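Long-range contacts in deseasin MCP-01 (Pseudoalteromonas sp., PDB 3VV3), which degrades collagen as a bacterial serine protease of the subtilisin family, probably through a catalytic triad: residues Asn17-Ala27 / Ser227-Ser235; Ala27-Ser38 / Arg318-Ile326. All coordinates share one frame; numbering follows the deposited sequence.

Contact 1 of 2, residues Asn17-Ala27 / Ser227-Ser235; sequences NEGQTGGTADA and STDSRDNMS. With CA (calcium ion), chain D; CA (calcium ion), chain E.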
ATOM      1  N   ASN A  17      -2.863  23.207   6.780  1.00  9.45           N
ATOM      2  CA  ASN A  17      -4.218  22.725   7.016  1.00  7.55           C
ATOM      3  C   ASN A  17      -5.082  23.878   7.529  1.00 10.98           C
ATOM      4  O   ASN A  17      -4.806  24.430   8.596  1.00  9.53           O
ATOM      5  CB  ASN A  17      -4.167  21.605   8.061  1.00  9.79           C
ATOM      6  CG  ASN A  17      -5.457  20.804   8.146  1.00 11.98           C
ATOM      7  OD1 ASN A  17      -6.488  21.176   7.579  1.00 11.31           O
ATOM      8  ND2 ASN A  17      -5.399  19.694   8.871  1.00  7.64           N
ATOM      9  N   GLU A  18      -6.080  24.258   6.758  1.00 11.91           N
ATOM     10  CA  GLU A  18      -7.100  25.236   7.161  1.00 14.47           C
ATOM     11  C   GLU A  18      -8.460  24.579   7.311  1.00 17.96           C
ATOM     12  O   GLU A  18      -9.448  25.236   7.439  1.00 16.45           O
ATOM     13  CB  GLU A  18      -7.267  26.336   6.139  1.00 18.81           C
ATOM     14  CG  GLU A  18      -6.013  26.698   5.444  1.00 30.20           C
ATOM     15  CD  GLU A  18      -5.389  27.942   5.966  1.00 34.38           C
ATOM     16  OE1 GLU A  18      -5.519  28.150   7.149  1.00 35.60           O
ATOM     17  OE2 GLU A  18      -4.764  28.673   5.175  1.00 36.88           O
ATOM     18  N   GLY A  19      -8.442  23.261   7.351  1.00 11.60           N
ATOM     19  CA  GLY A  19      -9.679  22.501   7.411  1.00 13.06           C
ATOM     20  C   GLY A  19     -10.239  22.183   6.037  1.00 15.76           C
ATOM     21  O   GLY A  19     -11.347  21.656   5.914  1.00 16.25           O
ATOM     22  N   GLN A  20      -9.466  22.483   4.998  1.00 13.31           N
ATOM     23  CA  GLN A  20      -9.964  22.401   3.626  1.00 10.93           C
ATOM     24  C   GLN A  20     -10.140  20.983   3.090  1.00 16.55           C
ATOM     25  O   GLN A  20     -10.771  20.796   2.051  1.00 17.91           O
ATOM     26  CB  GLN A  20      -9.108  23.238   2.663  1.00 16.30           C
ATOM     27  CG  GLN A  20      -7.772  22.611   2.255  1.00 15.10           C
ATOM     28  CD  GLN A  20      -6.673  22.809   3.283  1.00 15.04           C
ATOM     29  OE1 GLN A  20      -6.928  23.191   4.425  1.00 13.91           O
ATOM     30  NE2 GLN A  20      -5.433  22.534   2.880  1.00 12.33           N
ATOM     31  N   THR A  21      -9.591  19.987   3.783  1.00 16.20           N
ATOM     32  CA  THR A  21      -9.842  18.594   3.408  1.00 12.47           C
ATOM     33  C   THR A  21     -10.795  17.931   4.392  1.00 14.50           C
ATOM     34  O   THR A  21     -10.930  16.712   4.413  1.00 16.34           O
ATOM     35  CB  THR A  21      -8.538  17.755   3.293  1.00 12.02           C
ATOM     36  OG1 THR A  21      -7.999  17.515   4.598  1.00 15.01           O
ATOM     37  CG2 THR A  21      -7.511  18.483   2.442  1.00 16.39           C
ATOM     38  N   GLY A  22     -11.462  18.745   5.207  1.00 12.98           N
ATOM     39  CA  GLY A  22     -12.454  18.247   6.142  1.00 15.13           C
ATOM     40  C   GLY A  22     -11.911  17.955   7.527  1.00 15.33           C
ATOM     41  O   GLY A  22     -12.602  17.357   8.355  1.00 14.96           O
ATOM     42  N   GLY A  23     -10.678  18.383   7.787  1.00 10.13           N
ATOM     43  CA  GLY A  23     -10.058  18.155   9.078  1.00 10.08           C
ATOM     44  C   GLY A  23     -10.070  19.368   9.989  1.00 14.90           C
ATOM     45  O   GLY A  23     -10.980  20.200   9.941  1.00 16.14           O
ATOM     46  N   THR A  24      -9.054  19.463  10.835  1.00 12.35           N
ATOM     47  CA  THR A  24      -8.984  20.512  11.841  1.00 10.53           C
ATOM     48  C   THR A  24      -7.932  21.526  11.443  1.00 13.78           C
ATOM     49  O   THR A  24      -6.795  21.154  11.145  1.00  9.74           O
ATOM     50  CB  THR A  24      -8.604  19.930  13.202  1.00 12.32           C
ATOM     51  OG1 THR A  24      -9.542  18.906  13.563  1.00 16.29           O
ATOM     52  CG2 THR A  24      -8.587  21.025  14.267  1.00 16.35           C
ATOM     53  N   ALA A  25      -8.304  22.804  11.422  1.00 12.89           N
ATOM     54  CA  ALA A  25      -7.339  23.849  11.087  1.00 12.84           C
ATOM     55  C   ALA A  25      -6.100  23.755  11.987  1.00  8.46           C
ATOM     56  O   ALA A  25      -6.207  23.538  13.195  1.00 10.78           O
ATOM     57  CB  ALA A  25      -7.982  25.244  11.173  1.00 15.00           C
ATOM     58  N   ASP A  26      -4.930  23.908  11.370  1.00  9.20           N
ATOM     59  CA  ASP A  26      -3.622  23.883  12.038  1.00  8.92           C
ATOM     60  C   ASP A  26      -3.096  22.506  12.445  1.00  8.32           C
ATOM     61  O   ASP A  26      -2.064  22.411  13.120  1.00  9.89           O
ATOM     62  CB  ASP A  26      -3.526  24.858  13.217  1.00  8.86           C
ATOM     63  CG  ASP A  26      -2.089  25.276  13.489  1.00  8.77           C
ATOM     64  OD1 ASP A  26      -1.359  25.484  12.503  1.00  8.94           O
ATOM     65  OD2 ASP A  26      -1.688  25.375  14.662  1.00  6.07           O
ATOM     66  N   ALA A  27      -3.802  21.448  12.053  1.00  9.65           N
ATOM     67  CA  ALA A  27      -3.260  20.102  12.179  1.00  8.97           C
ATOM     68  C   ALA A  27      -2.336  19.904  10.985  1.00  8.95           C
ATOM     69  O   ALA A  27      -2.730  19.354   9.963  1.00  7.73           O
ATOM     70  CB  ALA A  27      -4.369  19.066  12.179  1.00  7.78           C
ATOM     71  N   SER A 227       2.023   7.650  11.830  1.00  4.25           N
ATOM     72  CA  SER A 227       1.252   8.508  10.942  1.00  5.72           C
ATOM     73  C   SER A 227       0.125   9.235  11.677  1.00  6.29           C
ATOM     74  O   SER A 227      -0.527   8.668  12.552  1.00  5.90           O
ATOM     75  CB  SER A 227       0.660   7.676   9.797  1.00  6.03           C
ATOM     76  OG  SER A 227      -0.196   8.468   8.989  1.00  4.88           O
ATOM     77  N   THR A 228      -0.097  10.491  11.299  1.00  6.27           N
ATOM     78  CA  THR A 228      -1.220  11.284  11.807  1.00  4.92           C
ATOM     79  C   THR A 228      -2.126  11.729  10.665  1.00  6.58           C
ATOM     80  O   THR A 228      -1.738  11.689   9.488  1.00  4.65           O
ATOM     81  CB  THR A 228      -0.729  12.524  12.592  1.00  6.78           C
ATOM     82  OG1 THR A 228       0.033  13.383  11.727  1.00  7.05           O
ATOM     83  CG2 THR A 228       0.137  12.101  13.765  1.00  7.85           C
ATOM     84  N   ASP A 229      -3.337  12.167  11.012  1.00  6.43           N
ATOM     85  CA  ASP A 229      -4.313  12.572  10.013  1.00  6.79           C
ATOM     86  C   ASP A 229      -4.682  14.056  10.102  1.00  6.63           C
ATOM     87  O   ASP A 229      -4.104  14.818  10.887  1.00  7.63           O
ATOM     88  CB  ASP A 229      -5.574  11.685  10.069  1.00  6.74           C
ATOM     89  CG  ASP A 229      -6.381  11.871  11.355  1.00 10.88           C
ATOM     90  OD1 ASP A 229      -6.260  12.926  12.015  1.00  9.60           O
ATOM     91  OD2 ASP A 229      -7.150  10.944  11.704  1.00 11.49           O
ATOM     92  N   SER A 230      -5.641  14.460   9.281  1.00  7.43           N
ATOM     93  CA  SER A 230      -5.982  15.877   9.156  1.00  7.89           C
ATOM     94  C   SER A 230      -6.695  16.441  10.388  1.00 12.10           C
ATOM     95  O   SER A 230      -6.944  17.643  10.449  1.00  9.71           O
ATOM     96  CB  SER A 230      -6.856  16.109   7.929  1.00  7.78           C
ATOM     97  OG  SER A 230      -8.095  15.428   8.075  1.00  9.31           O
ATOM     98  N   ARG A 231      -7.050  15.579  11.333  1.00  8.95           N
ATOM     99  CA  ARG A 231      -7.630  16.022  12.603  1.00 10.32           C
ATOM    100  C   ARG A 231      -6.590  15.951  13.723  1.00  9.96           C
ATOM    101  O   ARG A 231      -6.910  16.136  14.898  1.00  9.67           O
ATOM    102  CB  ARG A 231      -8.864  15.185  12.978  1.00 10.35           C
ATOM    103  CG  ARG A 231     -10.087  15.430  12.107  1.00  9.37           C
ATOM    104  CD  ARG A 231      -9.958  14.715  10.764  1.00 11.52           C
ATOM    105  NE  ARG A 231     -10.230  13.282  10.870  1.00 10.49           N
ATOM    106  CZ  ARG A 231      -9.777  12.370  10.014  1.00 13.24           C
ATOM    107  NH1 ARG A 231      -8.995  12.739   9.010  1.00  9.03           N
ATOM    108  NH2 ARG A 231     -10.085  11.088  10.179  1.00 11.86           N
ATOM    109  N   ASP A 232      -5.343  15.680  13.347  1.00  8.05           N
ATOM    110  CA  ASP A 232      -4.267  15.448  14.310  1.00  7.69           C
ATOM    111  C   ASP A 232      -4.480  14.212  15.193  1.00 11.77           C
ATOM    112  O   ASP A 232      -3.845  14.091  16.240  1.00  9.22           O
ATOM    113  CB  ASP A 232      -3.981  16.702  15.164  1.00  8.96           C
ATOM    114  CG  ASP A 232      -2.707  17.432  14.737  1.00 13.16           C
ATOM    115  OD1 ASP A 232      -1.961  16.913  13.878  1.00 10.09           O
ATOM    116  OD2 ASP A 232      -2.457  18.547  15.251  1.00 13.22           O
ATOM    117  N   ASN A 233      -5.352  13.289  14.772  1.00 10.52           N
ATOM    118  CA  ASN A 233      -5.427  11.977  15.426  1.00  9.42           C
ATOM    119  C   ASN A 233      -4.207  11.191  15.003  1.00 10.43           C
ATOM    120  O   ASN A 233      -3.567  11.527  14.005  1.00  6.87           O
ATOM    121  CB  ASN A 233      -6.615  11.133  14.942  1.00 11.30           C
ATOM    122  CG  ASN A 233      -7.966  11.820  15.096  1.00 20.69           C
ATOM    123  OD1 ASN A 233      -8.282  12.390  16.139  1.00 21.52           O
ATOM    124  ND2 ASN A 233      -8.798  11.711  14.053  1.00 19.88           N
ATOM    125  N   MET A 234      -3.902  10.118  15.722  1.00  8.86           N
ATOM    126  CA  MET A 234      -3.023   9.117  15.132  1.00  8.08           C
ATOM    127  C   MET A 234      -3.860   8.392  14.082  1.00  9.55           C
ATOM    128  O   MET A 234      -5.005   8.006  14.340  1.00  8.79           O
ATOM    129  CB  MET A 234      -2.488   8.139  16.178  1.00  8.97           C
ATOM    130  CG  MET A 234      -1.587   7.064  15.579  1.00  9.26           C
ATOM    131  SD  MET A 234      -0.703   6.088  16.814  1.00 14.77           S
ATOM    132  CE  MET A 234      -2.030   5.082  17.471  1.00 14.33           C
ATOM    133  N   SER A 235      -3.309   8.247  12.882  1.00  7.06           N
ATOM    134  CA  SER A 235      -4.031   7.608  11.792  1.00  6.39           C
ATOM    135  C   SER A 235      -4.514   6.252  12.263  1.00  5.71           C
ATOM    136  O   SER A 235      -3.786   5.552  12.945  1.00  5.05           O
ATOM    137  CB  SER A 235      -3.104   7.441  10.586  1.00  6.36           C
ATOM    138  OG  SER A 235      -2.589   8.695  10.184  1.00  5.60           O
TER
HETATM  139 CA    CA D 402      -0.639  25.705  10.334  1.00 30.00          CA
HETATM  140 CA    CA E 403       0.660  25.861  13.907  1.00 30.00          CA
HETATM  141  O   HOH W   1      -2.751  26.182   9.508  1.00  8.59           O
HETATM  142  O   HOH W   2     -10.086  14.964   6.355  1.00 17.53           O
HETATM  143  O   HOH W   3      -9.139  17.695  15.893  1.00 19.73           O
HETATM  144  O   HOH W   4      -0.492  28.017  10.496  1.00  5.64           O
HETATM  145  O   HOH W   5       0.753  26.175   8.216  1.00  8.07           O
HETATM  146  O   HOH W   6       0.429  28.010  13.286  1.00 12.47           O
HETATM  147  O   HOH W   7       1.069  27.296  15.894  1.00 20.40           O
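The carbonyl oxygen of Ser230 is gripped twice by the 17-27 loop. Thr24 N gives a nearly straight bond to Ser230 O (2.8 Å), while Asn17 ND2 reaches Ser230 O from the other face of the carbonyl plane at 3.0 Å, more bent. Asn17 swings CG away from the backbone N (chi1 -166°), which lays its amide flat among three backbone groups: ND2 also donates to Ala27 O at 2.9 Å, in the amide plane, and OD1 closes an Asx turn by accepting from Gly19 N. Segment 17-27 is loop throughout and runs on to Asp26, whose carboxylate bridges two calcium ions; 227-235 leaves strand 222-228 of the parallel sheet of the subtilisin fold through a type I turn, Asp229-Asp232. Ala27 CB lies 3.5 Å from Asp232 CG; Asp232 OD2 is salt-bridged to Arg318. Thr24 and Arg231 cross at about a right angle, Thr24 OG1 lying 3.8 Å from Arg231 CG. Bent at chi2 and chi3, Arg231 lays CD against Gly23 CA and turns the edge of its guanidinium to Ser230 OG (Arg231 NH1 to Ser230 OG 3.0 Å); its main charge partner is Asp141 of the second subunit.

Contact 2 of 2, residues Ala27-Ser38 / Arg318-Ile326; sequences ADIDAPEAWSIS and RLNVNQALI. With CA (calcium ion), chain D; CA (calcium ion), chain E.
Asn320 meets Asp30 with the end of its side chain. From CB, CG stands anti to the backbone N (chi1 -171°), 3.7 Å from Asp30 OD2. There the amide divides: OD1 caps helix 321-327 by accepting from Gln323 N (2.9 Å) and lies against Asp30 CB, while ND2 donates to Asp30 OD2 (2.9 Å) from above the carboxylate plane, the two flat groups turned 73° apart. ND2 also bonds Asp304. Asp30 OD1 bridges both calcium ions, and OD2 binds one of them, so Asn320 is a second-shell residue of the metal pair. A leucine here would probably leave the metal-binding carboxylate without its amide donor and Gln323 N without its capping acceptor. Beside it, Val321 N donates to Ile29 O. The Arg318 guanidinium lays one face over Asp28 O, its NH1 paired with Asp304. Val321 CG1 packs 3.7 Å from Ala34 CB and on its other side against Ile29 CD1; Leu325 CD2 touches Ala34 CB, with Ile37 CD1 beyond at Leu325 CB. Behind this layer, Val321 and Leu319 rest on helix 269-284, Leu319 also meets helix 292-301 and strand 247-250, and Ile29 touches Pro250 of that strand.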
ATOM      1  N   ALA A  27      -3.802  21.448  12.053  1.00  9.65           N
ATOM      2  CA  ALA A  27      -3.260  20.102  12.179  1.00  8.97           C
ATOM      3  C   ALA A  27      -2.336  19.904  10.985  1.00  8.95           C
ATOM      4  O   ALA A  27      -2.730  19.354   9.963  1.00  7.73           O
ATOM      5  CB  ALA A  27      -4.369  19.066  12.179  1.00  7.78           C
ATOM      6  N   ASP A  28      -1.112  20.398  11.116  1.00  7.47           N
ATOM      7  CA  ASP A  28      -0.161  20.420  10.010  1.00  7.88           C
ATOM      8  C   ASP A  28       1.227  20.701  10.566  1.00  7.97           C
ATOM      9  O   ASP A  28       1.393  20.884  11.772  1.00  6.53           O
ATOM     10  CB  ASP A  28      -0.558  21.457   8.942  1.00  5.94           C
ATOM     11  CG  ASP A  28      -0.601  22.884   9.483  1.00  7.63           C
ATOM     12  OD1 ASP A  28       0.345  23.279  10.196  1.00  6.16           O
ATOM     13  OD2 ASP A  28      -1.577  23.605   9.179  1.00  8.44           O
ATOM     14  N   ILE A  29       2.227  20.721   9.693  1.00  6.77           N
ATOM     15  CA  ILE A  29       3.604  20.884  10.144  1.00  7.67           C
ATOM     16  C   ILE A  29       4.086  22.330  10.064  1.00  8.44           C
ATOM     17  O   ILE A  29       5.261  22.609  10.295  1.00  7.81           O
ATOM     18  CB  ILE A  29       4.582  19.935   9.374  1.00  4.22           C
ATOM     19  CG1 ILE A  29       4.777  20.388   7.919  1.00  7.04           C
ATOM     20  CG2 ILE A  29       4.081  18.500   9.454  1.00  6.39           C
ATOM     21  CD1 ILE A  29       5.863  19.609   7.170  1.00  8.73           C
ATOM     22  N   ASP A  30       3.171  23.249   9.753  1.00  6.64           N
ATOM     23  CA  ASP A  30       3.508  24.673   9.660  1.00  6.97           C
ATOM     24  C   ASP A  30       4.601  24.936   8.622  1.00  8.36           C
ATOM     25  O   ASP A  30       5.553  25.677   8.891  1.00  9.80           O
ATOM     26  CB  ASP A  30       3.950  25.234  11.028  1.00  7.48           C
ATOM     27  CG  ASP A  30       2.773  25.541  11.962  1.00  7.94           C
ATOM     28  OD1 ASP A  30       1.633  25.675  11.477  1.00  7.11           O
ATOM     29  OD2 ASP A  30       2.997  25.667  13.180  1.00  5.93           O
ATOM     30  N   ALA A  31       4.459  24.347   7.435  1.00  6.66           N
ATOM     31  CA  ALA A  31       5.465  24.499   6.385  1.00  8.90           C
ATOM     32  C   ALA A  31       5.589  25.934   5.849  1.00 11.06           C
ATOM     33  O   ALA A  31       6.699  26.423   5.666  1.00  7.87           O
ATOM     34  CB  ALA A  31       5.211  23.518   5.243  1.00  9.29           C
ATOM     35  N   PRO A  32       4.455  26.609   5.576  1.00 11.89           N
ATOM     36  CA  PRO A  32       4.598  27.972   5.037  1.00  8.99           C
ATOM     37  C   PRO A  32       5.322  28.900   6.004  1.00  9.36           C
ATOM     38  O   PRO A  32       6.091  29.764   5.581  1.00 12.81           O
ATOM     39  CB  PRO A  32       3.147  28.426   4.836  1.00 11.50           C
ATOM     40  CG  PRO A  32       2.373  27.126   4.659  1.00 11.68           C
ATOM     41  CD  PRO A  32       3.043  26.175   5.614  1.00 11.43           C
ATOM     42  N   GLU A  33       5.078  28.725   7.293  1.00 10.69           N
ATOM     43  CA  GLU A  33       5.792  29.501   8.293  1.00 12.15           C
ATOM     44  C   GLU A  33       7.283  29.169   8.226  1.00 12.39           C
ATOM     45  O   GLU A  33       8.131  30.063   8.206  1.00 12.22           O
ATOM     46  CB  GLU A  33       5.223  29.229   9.684  1.00 12.09           C
ATOM     47  CG  GLU A  33       3.809  29.793   9.916  1.00 13.40           C
ATOM     48  CD  GLU A  33       2.678  28.951   9.328  1.00 16.19           C
ATOM     49  OE1 GLU A  33       2.944  27.886   8.715  1.00 10.22           O
ATOM     50  OE2 GLU A  33       1.501  29.368   9.483  1.00 13.00           O
ATOM     51  N   ALA A  34       7.604  27.879   8.166  1.00 10.68           N
ATOM     52  CA  ALA A  34       9.001  27.463   8.098  1.00  9.68           C
ATOM     53  C   ALA A  34       9.689  28.043   6.867  1.00 10.35           C
ATOM     54  O   ALA A  34      10.868  28.411   6.912  1.00 12.36           O
ATOM     55  CB  ALA A  34       9.114  25.925   8.103  1.00  8.19           C
ATOM     56  N   TRP A  35       8.949  28.134   5.769  1.00  9.87           N
ATOM     57  CA  TRP A  35       9.528  28.611   4.519  1.00 11.49           C
ATOM     58  C   TRP A  35       9.948  30.078   4.566  1.00 11.60           C
ATOM     59  O   TRP A  35      10.658  30.543   3.687  1.00 11.61           O
ATOM     60  CB  TRP A  35       8.584  28.355   3.343  1.00 10.02           C
ATOM     61  CG  TRP A  35       8.410  26.892   3.050  1.00 10.38           C
ATOM     62  CD1 TRP A  35       9.301  25.889   3.327  1.00 11.69           C
ATOM     63  CD2 TRP A  35       7.288  26.268   2.415  1.00 10.00           C
ATOM     64  NE1 TRP A  35       8.794  24.679   2.909  1.00  7.83           N
ATOM     65  CE2 TRP A  35       7.562  24.885   2.347  1.00 10.23           C
ATOM     66  CE3 TRP A  35       6.070  26.743   1.907  1.00 11.16           C
ATOM     67  CZ2 TRP A  35       6.673  23.977   1.779  1.00  7.01           C
ATOM     68  CZ3 TRP A  35       5.191  25.842   1.345  1.00 11.50           C
ATOM     69  CH2 TRP A  35       5.495  24.466   1.288  1.00 10.60           C
ATOM     70  N   SER A  36       9.521  30.802   5.592  1.00 14.42           N
ATOM     71  CA  SER A  36       9.978  32.181   5.757  1.00 15.08           C
ATOM     72  C   SER A  36      11.435  32.193   6.216  1.00 19.65           C
ATOM     73  O   SER A  36      12.144  33.188   6.056  1.00 18.39           O
ATOM     74  CB  SER A  36       9.083  32.940   6.747  1.00 15.82           C
ATOM     75  OG  SER A  36       9.256  32.465   8.070  1.00 16.07           O
ATOM     76  N   ILE A  37      11.877  31.070   6.776  1.00 11.69           N
ATOM     77  CA  ILE A  37      13.249  30.909   7.244  1.00 12.56           C
ATOM     78  C   ILE A  37      14.106  30.241   6.173  1.00 15.88           C
ATOM     79  O   ILE A  37      15.200  30.705   5.864  1.00 13.09           O
ATOM     80  CB  ILE A  37      13.299  30.070   8.536  1.00 10.79           C
ATOM     81  CG1 ILE A  37      12.491  30.746   9.651  1.00 12.66           C
ATOM     82  CG2 ILE A  37      14.744  29.809   8.975  1.00 10.43           C
ATOM     83  CD1 ILE A  37      12.285  29.869  10.882  1.00 13.52           C
ATOM     84  N   SER A  38      13.602  29.144   5.611  1.00  9.74           N
ATOM     85  CA  SER A  38      14.314  28.427   4.565  1.00 10.28           C
ATOM     86  C   SER A  38      13.344  27.630   3.707  1.00  9.30           C
ATOM     87  O   SER A  38      12.379  27.062   4.224  1.00 10.32           O
ATOM     88  CB  SER A  38      15.342  27.471   5.170  1.00 11.84           C
ATOM     89  OG  SER A  38      16.105  26.841   4.152  1.00  8.44           O
ATOM     90  N   ARG A 318       3.843  15.622  17.241  1.00  6.93           N
ATOM     91  CA  ARG A 318       3.625  15.568  15.810  1.00  6.40           C
ATOM     92  C   ARG A 318       4.527  16.612  15.168  1.00  8.77           C
ATOM     93  O   ARG A 318       4.602  17.742  15.640  1.00  7.75           O
ATOM     94  CB  ARG A 318       2.151  15.853  15.487  1.00  6.71           C
ATOM     95  CG  ARG A 318       1.781  15.659  14.017  1.00  7.03           C
ATOM     96  CD  ARG A 318       1.802  16.966  13.233  1.00  7.70           C
ATOM     97  NE  ARG A 318       0.789  17.895  13.741  1.00  7.42           N
ATOM     98  CZ  ARG A 318       1.051  19.095  14.246  1.00 12.21           C
ATOM     99  NH1 ARG A 318       2.302  19.548  14.293  1.00  7.42           N
ATOM    100  NH2 ARG A 318       0.052  19.853  14.693  1.00 10.10           N
ATOM    101  N   LEU A 319       5.213  16.215  14.095  1.00  7.32           N
ATOM    102  CA  LEU A 319       6.190  17.070  13.410  1.00  7.29           C
ATOM    103  C   LEU A 319       5.749  18.521  13.234  1.00  7.19           C
ATOM    104  O   LEU A 319       4.637  18.799  12.785  1.00  5.89           O
ATOM    105  CB  LEU A 319       6.516  16.481  12.037  1.00  6.54           C
ATOM    106  CG  LEU A 319       7.503  17.239  11.146  1.00  5.66           C
ATOM    107  CD1 LEU A 319       8.905  17.232  11.737  1.00  6.16           C
ATOM    108  CD2 LEU A 319       7.486  16.626   9.745  1.00  5.77           C
ATOM    109  N   ASN A 320       6.640  19.447  13.571  1.00  6.18           N
ATOM    110  CA  ASN A 320       6.427  20.844  13.243  1.00  7.24           C
ATOM    111  C   ASN A 320       7.724  21.434  12.719  1.00  5.29           C
ATOM    112  O   ASN A 320       8.654  21.681  13.483  1.00  6.33           O
ATOM    113  CB  ASN A 320       5.939  21.636  14.458  1.00  8.06           C
ATOM    114  CG  ASN A 320       5.510  23.038  14.081  1.00  8.21           C
ATOM    115  OD1 ASN A 320       6.260  23.774  13.436  1.00  6.70           O
ATOM    116  ND2 ASN A 320       4.282  23.402  14.443  1.00  9.06           N
ATOM    117  N   VAL A 321       7.788  21.633  11.407  1.00  7.11           N
ATOM    118  CA  VAL A 321       9.056  21.989  10.787  1.00  6.73           C
ATOM    119  C   VAL A 321       9.388  23.459  11.014  1.00  9.41           C
ATOM    120  O   VAL A 321      10.563  23.836  11.047  1.00  8.83           O
ATOM    121  CB  VAL A 321       9.129  21.597   9.293  1.00  9.40           C
ATOM    122  CG1 VAL A 321       8.140  22.407   8.449  1.00  8.48           C
ATOM    123  CG2 VAL A 321      10.580  21.750   8.772  1.00  7.46           C
ATOM    124  N   ASN A 322       8.360  24.283  11.209  1.00  7.26           N
ATOM    125  CA  ASN A 322       8.623  25.672  11.568  1.00  8.68           C
ATOM    126  C   ASN A 322       9.376  25.733  12.888  1.00 10.33           C
ATOM    127  O   ASN A 322      10.424  26.381  12.991  1.00 11.29           O
ATOM    128  CB  ASN A 322       7.327  26.485  11.655  1.00  8.27           C
ATOM    129  CG  ASN A 322       7.591  27.954  11.964  1.00 12.52           C
ATOM    130  OD1 ASN A 322       8.408  28.600  11.304  1.00 11.35           O
ATOM    131  ND2 ASN A 322       6.917  28.476  12.983  1.00 11.31           N
ATOM    132  N   GLN A 323       8.847  25.063  13.907  1.00  7.63           N
ATOM    133  CA  GLN A 323       9.504  25.074  15.211  1.00 10.30           C
ATOM    134  C   GLN A 323      10.882  24.412  15.151  1.00 11.73           C
ATOM    135  O   GLN A 323      11.796  24.797  15.875  1.00 12.28           O
ATOM    136  CB  GLN A 323       8.640  24.413  16.287  1.00 10.00           C
ATOM    137  CG  GLN A 323       9.118  24.713  17.710  1.00 11.11           C
ATOM    138  CD  GLN A 323       8.977  26.192  18.077  1.00 15.57           C
ATOM    139  OE1 GLN A 323       7.920  26.792  17.879  1.00 16.42           O
ATOM    140  NE2 GLN A 323      10.045  26.782  18.610  1.00 14.69           N
ATOM    141  N   ALA A 324      11.031  23.417  14.284  1.00  9.74           N
ATOM    142  CA  ALA A 324      12.317  22.756  14.139  1.00  7.57           C
ATOM    143  C   ALA A 324      13.364  23.752  13.645  1.00  7.57           C
ATOM    144  O   ALA A 324      14.478  23.795  14.165  1.00 12.37           O
ATOM    145  CB  ALA A 324      12.207  21.579  13.170  1.00  8.42           C
ATOM    146  N   LEU A 325      13.004  24.537  12.631  1.00  6.45           N
ATOM    147  CA  LEU A 325      13.918  25.539  12.075  1.00 13.43           C
ATOM    148  C   LEU A 325      14.240  26.608  13.109  1.00 13.00           C
ATOM    149  O   LEU A 325      15.386  27.044  13.230  1.00 12.03           O
ATOM    150  CB  LEU A 325      13.328  26.201  10.828  1.00  8.70           C
ATOM    151  CG  LEU A 325      13.596  25.541   9.474  1.00 18.00           C
ATOM    152  CD1 LEU A 325      13.391  24.045   9.505  1.00 24.11           C
ATOM    153  CD2 LEU A 325      12.783  26.188   8.370  1.00  8.77           C
ATOM    154  N   ILE A 326      13.219  27.047  13.835  1.00 11.92           N
ATOM    155  CA  ILE A 326      13.425  28.029  14.901  1.00 12.74           C
ATOM    156  C   ILE A 326      14.380  27.484  15.967  1.00 15.28           C
ATOM    157  O   ILE A 326      15.344  28.151  16.369  1.00 15.74           O
ATOM    158  CB  ILE A 326      12.090  28.418  15.562  1.00 13.54           C
ATOM    159  CG1 ILE A 326      11.196  29.149  14.563  1.00 11.75           C
ATOM    160  CG2 ILE A 326      12.329  29.252  16.815  1.00 16.14           C
ATOM    161  CD1 ILE A 326       9.802  29.435  15.097  1.00 18.09           C
TER
HETATM  162 CA    CA D 402      -0.639  25.705  10.334  1.00 30.00          CA
HETATM  163 CA    CA E 403       0.660  25.861  13.907  1.00 30.00          CA
HETATM  164  O   HOH W   8       4.971  27.039  14.421  1.00 15.71           O
HETATM  165  O   HOH W   4      -0.492  28.017  10.496  1.00  5.64           O
HETATM  166  O   HOH W   5       0.753  26.175   8.216  1.00  8.07           O
HETATM  167  O   HOH W   1      -2.751  26.182   9.508  1.00  8.59           O
HETATM  168  O   HOH W   6       0.429  28.010  13.286  1.00 12.47           O
HETATM  169  O   HOH W   7       1.069  27.296  15.894  1.00 20.40           O

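From the N terminus, the chain passes through 17-27 and, by way of the shared Ala27, straight into 27-38. Contact 1 closes a loop of about 200 residues when the chain leaves strand 222-228; contact 2 closes a longer one, of about 280, when it reaches helix 321-327. Their segments alternate, so the two loops cross and do not nest. The N-terminal arm is thus tied first to the turn that follows strand 222-228 and then to the C-terminal helix. Asp26, Asp28 and Asp30 join the contacts through the calcium ions, and two direct links add to this: Asn17 N to Asp28 OD2, a probable hydrogen bond, and a salt bridge.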